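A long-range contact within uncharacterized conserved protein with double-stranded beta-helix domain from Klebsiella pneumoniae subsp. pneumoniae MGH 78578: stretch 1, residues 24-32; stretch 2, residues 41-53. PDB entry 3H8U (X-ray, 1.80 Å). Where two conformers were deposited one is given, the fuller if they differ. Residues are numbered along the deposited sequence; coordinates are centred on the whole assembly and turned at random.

Stretch 1 24-32: SNGEPIRSV
Stretch 2, residues 41-53: VVVWHAHPGQEIA

Stretches 1 and 2 run antiparallel, closest at one end and parting toward the other: CA-CA is 4.4 Å for V32 and V42, 5.3 Å for S31 and V43, 6.2 Å for R30 and W44, and 7.8 Å for N25 and H47. Only the close end pairs as sheet. V43 N donates to S31 O at 2.9 Å and 167°, whereas the return bond, S31 N to V43 O, is weak at 3.5 Å. S31 O also receives V42 CA at 3.4 Å. V32 and V42, both t, share one face, CG2 to CG2 4.2 Å; S31 and V43 share the other, where S31 OG (chi1 t) is satisfied elsewhere in the structure.

Next along, water bridges the backbones of I29 and H45. Water 4 accepts from H45 N and donates to I29 O, both at 2.7 Å; water 5 accepts from I29 N at 3.0 Å and donates to H45 O at 3.1 Å. Each of these four atoms thus has a partner where the chains are too far apart to bond directly.

W44 (chi1 -71°, chi2 101°) starts sideways, but its end comes nearer stretch 1. R30 CA lies over its six-membered ring, 3.9 Å from the centroid, and P28 O approaches the edge, 3.7 Å from W44 CZ3. R30 is extended, chi1 to chi3 all t, with V42 CG2 over one guanidinium face. P28 (phi -51°, psi 145°) needs no amide partner; its CB lies 4.1 Å from I52 CD1.

A type II turn from H47 to Q50, closed by Q50 N to H47 O at 2.9 Å, has G49 at phi 89°, where a CB would jam against the preceding carbonyl. Q50 (chi1 m, chi2 t) suits its place by both donating and accepting: NE2 gives directly to S24 O at 2.8 Å and to water 3, which donates to N25 O, while OE1 takes H47 N at 2.8 Å and water 1. That water also accepts from S24 N and bonds H45 ND1, both at 2.8 Å; H47 NE2 bonds water 2 at 2.6 Å.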

ATOM      1  N   SER A  24      -3.377   6.376  19.681  1.00 29.68           N
ATOM      2  CA  SER A  24      -4.335   6.329  20.776  1.00 30.52           C
ATOM      3  C   SER A  24      -3.886   5.379  21.869  1.00 30.89           C
ATOM      4  O   SER A  24      -3.355   4.335  21.581  1.00 29.35           O
ATOM      5  CB  SER A  24      -5.693   5.902  20.268  1.00 30.94           C
ATOM      6  OG  SER A  24      -6.619   5.876  21.350  1.00 34.24           O
ATOM      7  N   ASN A  25      -4.146   5.753  23.118  1.00 32.39           N
ATOM      8  CA  ASN A  25      -3.815   4.921  24.285  1.00 33.71           C
ATOM      9  C   ASN A  25      -4.879   3.867  24.552  1.00 33.96           C
ATOM     10  O   ASN A  25      -4.707   3.031  25.436  1.00 34.06           O
ATOM     11  CB  ASN A  25      -3.557   5.788  25.541  1.00 33.77           C
ATOM     12  CG  ASN A  25      -2.133   6.406  25.568  1.00 36.19           C
ATOM     13  OD1 ASN A  25      -1.173   5.842  25.023  1.00 38.67           O
ATOM     14  ND2 ASN A  25      -1.997   7.554  26.242  1.00 39.10           N
ATOM     15  N   GLY A  26      -5.968   3.890  23.784  1.00 34.34           N
ATOM     16  CA  GLY A  26      -6.970   2.826  23.836  1.00 34.83           C
ATOM     17  C   GLY A  26      -6.852   2.079  22.531  1.00 35.01           C
ATOM     18  O   GLY A  26      -5.823   2.180  21.893  1.00 37.10           O
ATOM     19  N   GLU A  27      -7.906   1.372  22.113  1.00 34.42           N
ATOM     20  CA  GLU A  27      -7.902   0.570  20.860  1.00 33.80           C
ATOM     21  C   GLU A  27      -7.400   1.404  19.656  1.00 32.51           C
ATOM     22  O   GLU A  27      -7.762   2.584  19.518  1.00 31.82           O
ATOM     23  CB  GLU A  27      -9.308   0.030  20.514  1.00 34.08           C
ATOM     24  CG  GLU A  27     -10.074  -0.718  21.614  1.00 36.48           C
ATOM     25  CD  GLU A  27      -9.484  -2.066  21.978  1.00 39.75           C
ATOM     26  OE1 GLU A  27      -8.332  -2.352  21.588  1.00 42.68           O
ATOM     27  OE2 GLU A  27     -10.180  -2.855  22.669  1.00 42.06           O
ATOM     28  N   PRO A  28      -6.513   0.823  18.821  1.00 31.07           N
ATOM     29  CA  PRO A  28      -6.067   1.610  17.656  1.00 30.36           C
ATOM     30  C   PRO A  28      -7.206   2.188  16.845  1.00 29.90           C
ATOM     31  O   PRO A  28      -8.248   1.544  16.716  1.00 29.78           O
ATOM     32  CB  PRO A  28      -5.279   0.597  16.823  1.00 30.11           C
ATOM     33  CG  PRO A  28      -4.737  -0.342  17.820  1.00 31.34           C
ATOM     34  CD  PRO A  28      -5.794  -0.459  18.920  1.00 30.95           C
ATOM     35  N   ILE A  29      -6.999   3.392  16.308  1.00 29.15           N
ATOM     36  CA  ILE A  29      -8.003   4.118  15.527  1.00 29.42           C
ATOM     37  C   ILE A  29      -7.916   3.783  14.033  1.00 29.04           C
ATOM     38  O   ILE A  29      -6.837   3.816  13.440  1.00 29.07           O
ATOM     39  CB  ILE A  29      -7.824   5.655  15.692  1.00 28.96           C
ATOM     40  CG1 ILE A  29      -8.115   6.028  17.145  1.00 31.04           C
ATOM     41  CG2 ILE A  29      -8.737   6.439  14.678  1.00 30.06           C
ATOM     42  CD1 ILE A  29      -7.546   7.370  17.576  1.00 32.54           C
ATOM     43  N   ARG A  30      -9.059   3.461  13.439  1.00 27.95           N
ATOM     44  CA  ARG A  30      -9.110   3.207  12.015  1.00 28.84           C
ATOM     45  C   ARG A  30      -9.128   4.550  11.272  1.00 28.78           C
ATOM     46  O   ARG A  30     -10.210   5.151  11.066  1.00 29.98           O
ATOM     47  CB  ARG A  30     -10.355   2.382  11.703  1.00 28.41           C
ATOM     48  CG  ARG A  30     -10.514   1.997  10.255  1.00 29.44           C
ATOM     49  CD  ARG A  30     -11.764   1.181  10.069  1.00 31.45           C
ATOM     50  NE  ARG A  30     -11.983   0.766   8.673  1.00 32.52           N
ATOM     51  CZ  ARG A  30     -12.842   1.334   7.832  1.00 31.78           C
ATOM     52  NH1 ARG A  30     -13.597   2.352   8.217  1.00 33.03           N
ATOM     53  NH2 ARG A  30     -12.969   0.873   6.600  1.00 31.68           N
ATOM     54  N   SER A  31      -7.963   5.029  10.873  1.00 28.49           N
ATOM     55  CA  SER A  31      -7.889   6.348  10.270  1.00 28.35           C
ATOM     56  C   SER A  31      -8.021   6.206   8.741  1.00 27.89           C
ATOM     57  O   SER A  31      -7.075   5.850   8.043  1.00 27.35           O
ATOM     58  CB  SER A  31      -6.598   7.096  10.683  1.00 27.57           C
ATOM     59  OG  SER A  31      -6.536   8.414  10.094  1.00 29.54           O
ATOM     60  N   VAL A  32      -9.206   6.506   8.208  1.00 28.61           N
ATOM     61  CA  VAL A  32      -9.460   6.315   6.786  1.00 29.04           C
ATOM     62  C   VAL A  32      -8.858   7.393   5.910  1.00 28.63           C
ATOM     63  O   VAL A  32      -9.111   8.593   6.096  1.00 28.35           O
ATOM     64  CB  VAL A  32     -10.977   6.246   6.510  1.00 29.92           C
ATOM     65  CG1 VAL A  32     -11.248   6.100   5.020  1.00 31.02           C
ATOM     66  CG2 VAL A  32     -11.600   5.081   7.280  1.00 30.93           C
ATOM     67  N   VAL A  41      -8.584   2.456   2.010  1.00 29.45           N
ATOM     68  CA  VAL A  41      -7.196   2.668   2.359  1.00 29.85           C
ATOM     69  C   VAL A  41      -7.215   3.320   3.738  1.00 29.91           C
ATOM     70  O   VAL A  41      -7.887   4.379   3.929  1.00 29.85           O
ATOM     71  CB  VAL A  41      -6.494   3.605   1.327  1.00 30.17           C
ATOM     72  CG1 VAL A  41      -5.044   3.909   1.746  1.00 30.60           C
ATOM     73  CG2 VAL A  41      -6.535   3.004  -0.077  1.00 30.09           C
ATOM     74  N   VAL A  42      -6.516   2.679   4.691  1.00 29.86           N
ATOM     75  CA  VAL A  42      -6.514   3.057   6.109  1.00 29.62           C
ATOM     76  C   VAL A  42      -5.056   3.126   6.614  1.00 29.89           C
ATOM     77  O   VAL A  42      -4.210   2.333   6.210  1.00 30.99           O
ATOM     78  CB  VAL A  42      -7.316   2.017   6.972  1.00 30.65           C
ATOM     79  CG1 VAL A  42      -7.195   2.287   8.466  1.00 31.10           C
ATOM     80  CG2 VAL A  42      -8.779   2.010   6.535  1.00 32.79           C
ATOM     81  N   VAL A  43      -4.782   4.109   7.448  1.00 29.52           N
ATOM     82  CA  VAL A  43      -3.504   4.210   8.159  1.00 29.80           C
ATOM     83  C   VAL A  43      -3.752   3.749   9.599  1.00 29.71           C
ATOM     84  O   VAL A  43      -4.591   4.327  10.320  1.00 29.88           O
ATOM     85  CB  VAL A  43      -2.948   5.643   8.115  1.00 29.82           C
ATOM     86  CG1 VAL A  43      -1.831   5.814   9.143  1.00 29.20           C
ATOM     87  CG2 VAL A  43      -2.450   5.957   6.712  1.00 31.94           C
ATOM     88  N   TRP A  44      -3.029   2.701   9.991  1.00 30.10           N
ATOM     89  CA  TRP A  44      -3.063   2.171  11.314  1.00 30.38           C
ATOM     90  C   TRP A  44      -1.772   2.499  12.087  1.00 29.60           C
ATOM     91  O   TRP A  44      -0.689   2.491  11.523  1.00 29.27           O
ATOM     92  CB  TRP A  44      -3.218   0.658  11.265  1.00 31.47           C
ATOM     93  CG  TRP A  44      -4.547   0.197  10.820  1.00 31.42           C
ATOM     94  CD1 TRP A  44      -4.871  -0.254   9.577  1.00 32.96           C
ATOM     95  CD2 TRP A  44      -5.739   0.136  11.599  1.00 33.42           C
ATOM     96  NE1 TRP A  44      -6.185  -0.609   9.535  1.00 32.10           N
ATOM     97  CE2 TRP A  44      -6.752  -0.386  10.762  1.00 34.47           C
ATOM     98  CE3 TRP A  44      -6.051   0.454  12.911  1.00 30.74           C
ATOM     99  CZ2 TRP A  44      -8.055  -0.597  11.209  1.00 32.39           C
ATOM    100  CZ3 TRP A  44      -7.363   0.252  13.364  1.00 33.42           C
ATOM    101  CH2 TRP A  44      -8.339  -0.274  12.516  1.00 33.66           C
ATOM    102  N   HIS A  45      -1.944   2.747  13.378  1.00 30.22           N
ATOM    103  CA  HIS A  45      -0.842   3.042  14.301  1.00 30.12           C
ATOM    104  C   HIS A  45      -1.066   2.241  15.580  1.00 29.86           C
ATOM    105  O   HIS A  45      -2.143   2.264  16.148  1.00 29.29           O
ATOM    106  CB  HIS A  45      -0.806   4.550  14.601  1.00 30.11           C
ATOM    107  CG  HIS A  45       0.187   4.953  15.659  1.00 29.61           C
ATOM    108  ND1 HIS A  45       0.046   4.639  16.998  1.00 28.80           N
ATOM    109  CD2 HIS A  45       1.331   5.671  15.562  1.00 27.63           C
ATOM    110  CE1 HIS A  45       1.061   5.153  17.674  1.00 27.79           C
ATOM    111  NE2 HIS A  45       1.876   5.741  16.818  1.00 26.77           N
ATOM    112  N   ALA A  46      -0.034   1.537  16.029  1.00 29.92           N
ATOM    113  CA  ALA A  46      -0.060   0.865  17.318  1.00 29.26           C
ATOM    114  C   ALA A  46       1.192   1.197  18.120  1.00 28.60           C
ATOM    115  O   ALA A  46       2.308   1.121  17.620  1.00 26.89           O
ATOM    116  CB  ALA A  46      -0.207  -0.665  17.149  1.00 28.53           C
ATOM    117  N   HIS A  47       0.976   1.562  19.369  1.00 27.87           N
ATOM    118  CA  HIS A  47       2.046   1.682  20.348  1.00 28.97           C
ATOM    119  C   HIS A  47       2.530   0.283  20.729  1.00 27.53           C
ATOM    120  O   HIS A  47       1.783  -0.704  20.596  1.00 28.00           O
ATOM    121  CB  HIS A  47       1.546   2.361  21.629  1.00 29.64           C
ATOM    122  CG  HIS A  47       1.234   3.812  21.479  1.00 34.42           C
ATOM    123  ND1 HIS A  47       2.194   4.765  21.172  1.00 40.25           N
ATOM    124  CD2 HIS A  47       0.073   4.494  21.659  1.00 37.28           C
ATOM    125  CE1 HIS A  47       1.620   5.959  21.123  1.00 37.81           C
ATOM    126  NE2 HIS A  47       0.340   5.819  21.424  1.00 37.21           N
ATOM    127  N   PRO A  48       3.764   0.193  21.259  1.00 26.29           N
ATOM    128  CA  PRO A  48       4.230  -1.075  21.802  1.00 25.54           C
ATOM    129  C   PRO A  48       3.214  -1.777  22.709  1.00 25.36           C
ATOM    130  O   PRO A  48       2.675  -1.165  23.635  1.00 24.51           O
ATOM    131  CB  PRO A  48       5.471  -0.663  22.597  1.00 25.10           C
ATOM    132  CG  PRO A  48       6.026   0.423  21.768  1.00 25.94           C
ATOM    133  CD  PRO A  48       4.805   1.223  21.377  1.00 25.07           C
ATOM    134  N   GLY A  49       2.960  -3.039  22.419  1.00 25.52           N
ATOM    135  CA  GLY A  49       2.009  -3.822  23.206  1.00 26.78           C
ATOM    136  C   GLY A  49       0.561  -3.735  22.727  1.00 27.58           C
ATOM    137  O   GLY A  49      -0.262  -4.556  23.131  1.00 28.82           O
ATOM    138  N   GLN A  50       0.238  -2.731  21.908  0.50 27.89           N
ATOM    139  CA  GLN A  50      -1.120  -2.568  21.394  0.50 27.51           C
ATOM    140  C   GLN A  50      -1.333  -3.564  20.290  0.50 28.66           C
ATOM    141  O   GLN A  50      -0.358  -4.052  19.680  0.50 27.17           O
ATOM    142  CB  GLN A  50      -1.375  -1.159  20.867  0.50 27.87           C
ATOM    143  CG  GLN A  50      -1.429  -0.134  21.951  0.50 26.17           C
ATOM    144  CD  GLN A  50      -2.037   1.169  21.501  0.50 25.94           C
ATOM    145  OE1 GLN A  50      -1.621   1.738  20.510  0.50 25.66           O
ATOM    146  NE2 GLN A  50      -3.027   1.661  22.249  0.50 27.68           N
ATOM    147  N   GLU A  51      -2.607  -3.899  20.089  1.00 28.73           N
ATOM    148  CA  GLU A  51      -2.990  -4.895  19.102  1.00 30.80           C
ATOM    149  C   GLU A  51      -3.973  -4.390  18.058  1.00 30.70           C
ATOM    150  O   GLU A  51      -4.864  -3.577  18.347  1.00 32.23           O
ATOM    151  CB  GLU A  51      -3.602  -6.106  19.789  1.00 32.27           C
ATOM    152  CG  GLU A  51      -2.621  -6.900  20.557  1.00 35.51           C
ATOM    153  CD  GLU A  51      -3.274  -7.959  21.421  1.00 42.57           C
ATOM    154  OE1 GLU A  51      -4.414  -8.395  21.116  1.00 41.23           O
ATOM    155  OE2 GLU A  51      -2.629  -8.315  22.423  1.00 45.35           O
ATOM    156  N   ILE A  52      -3.798  -4.893  16.848  1.00 31.06           N
ATOM    157  CA  ILE A  52      -4.827  -4.867  15.824  1.00 31.16           C
ATOM    158  C   ILE A  52      -5.622  -6.181  16.000  1.00 31.14           C
ATOM    159  O   ILE A  52      -5.069  -7.244  15.793  1.00 28.69           O
ATOM    160  CB  ILE A  52      -4.170  -4.827  14.423  1.00 32.31           C
ATOM    161  CG1 ILE A  52      -3.189  -3.639  14.270  1.00 34.36           C
ATOM    162  CG2 ILE A  52      -5.216  -4.804  13.337  1.00 33.07           C
ATOM    163  CD1 ILE A  52      -3.813  -2.282  14.312  1.00 34.64           C
ATOM    164  N   ALA A  53      -6.892  -6.126  16.383  1.00 30.71           N
ATOM    165  CA  ALA A  53      -7.656  -7.345  16.629  1.00 30.65           C
ATOM    166  C   ALA A  53      -7.711  -8.240  15.409  1.00 29.60           C
ATOM    167  O   ALA A  53      -7.826  -7.763  14.285  1.00 30.54           O
ATOM    168  CB  ALA A  53      -9.067  -7.040  17.071  1.00 30.57           C
TER
HETATM  169  O   HOH W   1      -2.039   4.045  18.796  1.00 22.86           O
HETATM  170  O   HOH W   2      -1.056   7.893  22.271  1.00 31.52           O
HETATM  171  O   HOH W   3      -3.067   0.846  24.921  1.00 39.61           O
HETATM  172  O   HOH W   4      -4.276   3.716  14.342  1.00 14.59           O
HETATM  173  O   HOH W   5      -4.289   4.367  16.982  1.00 18.69           O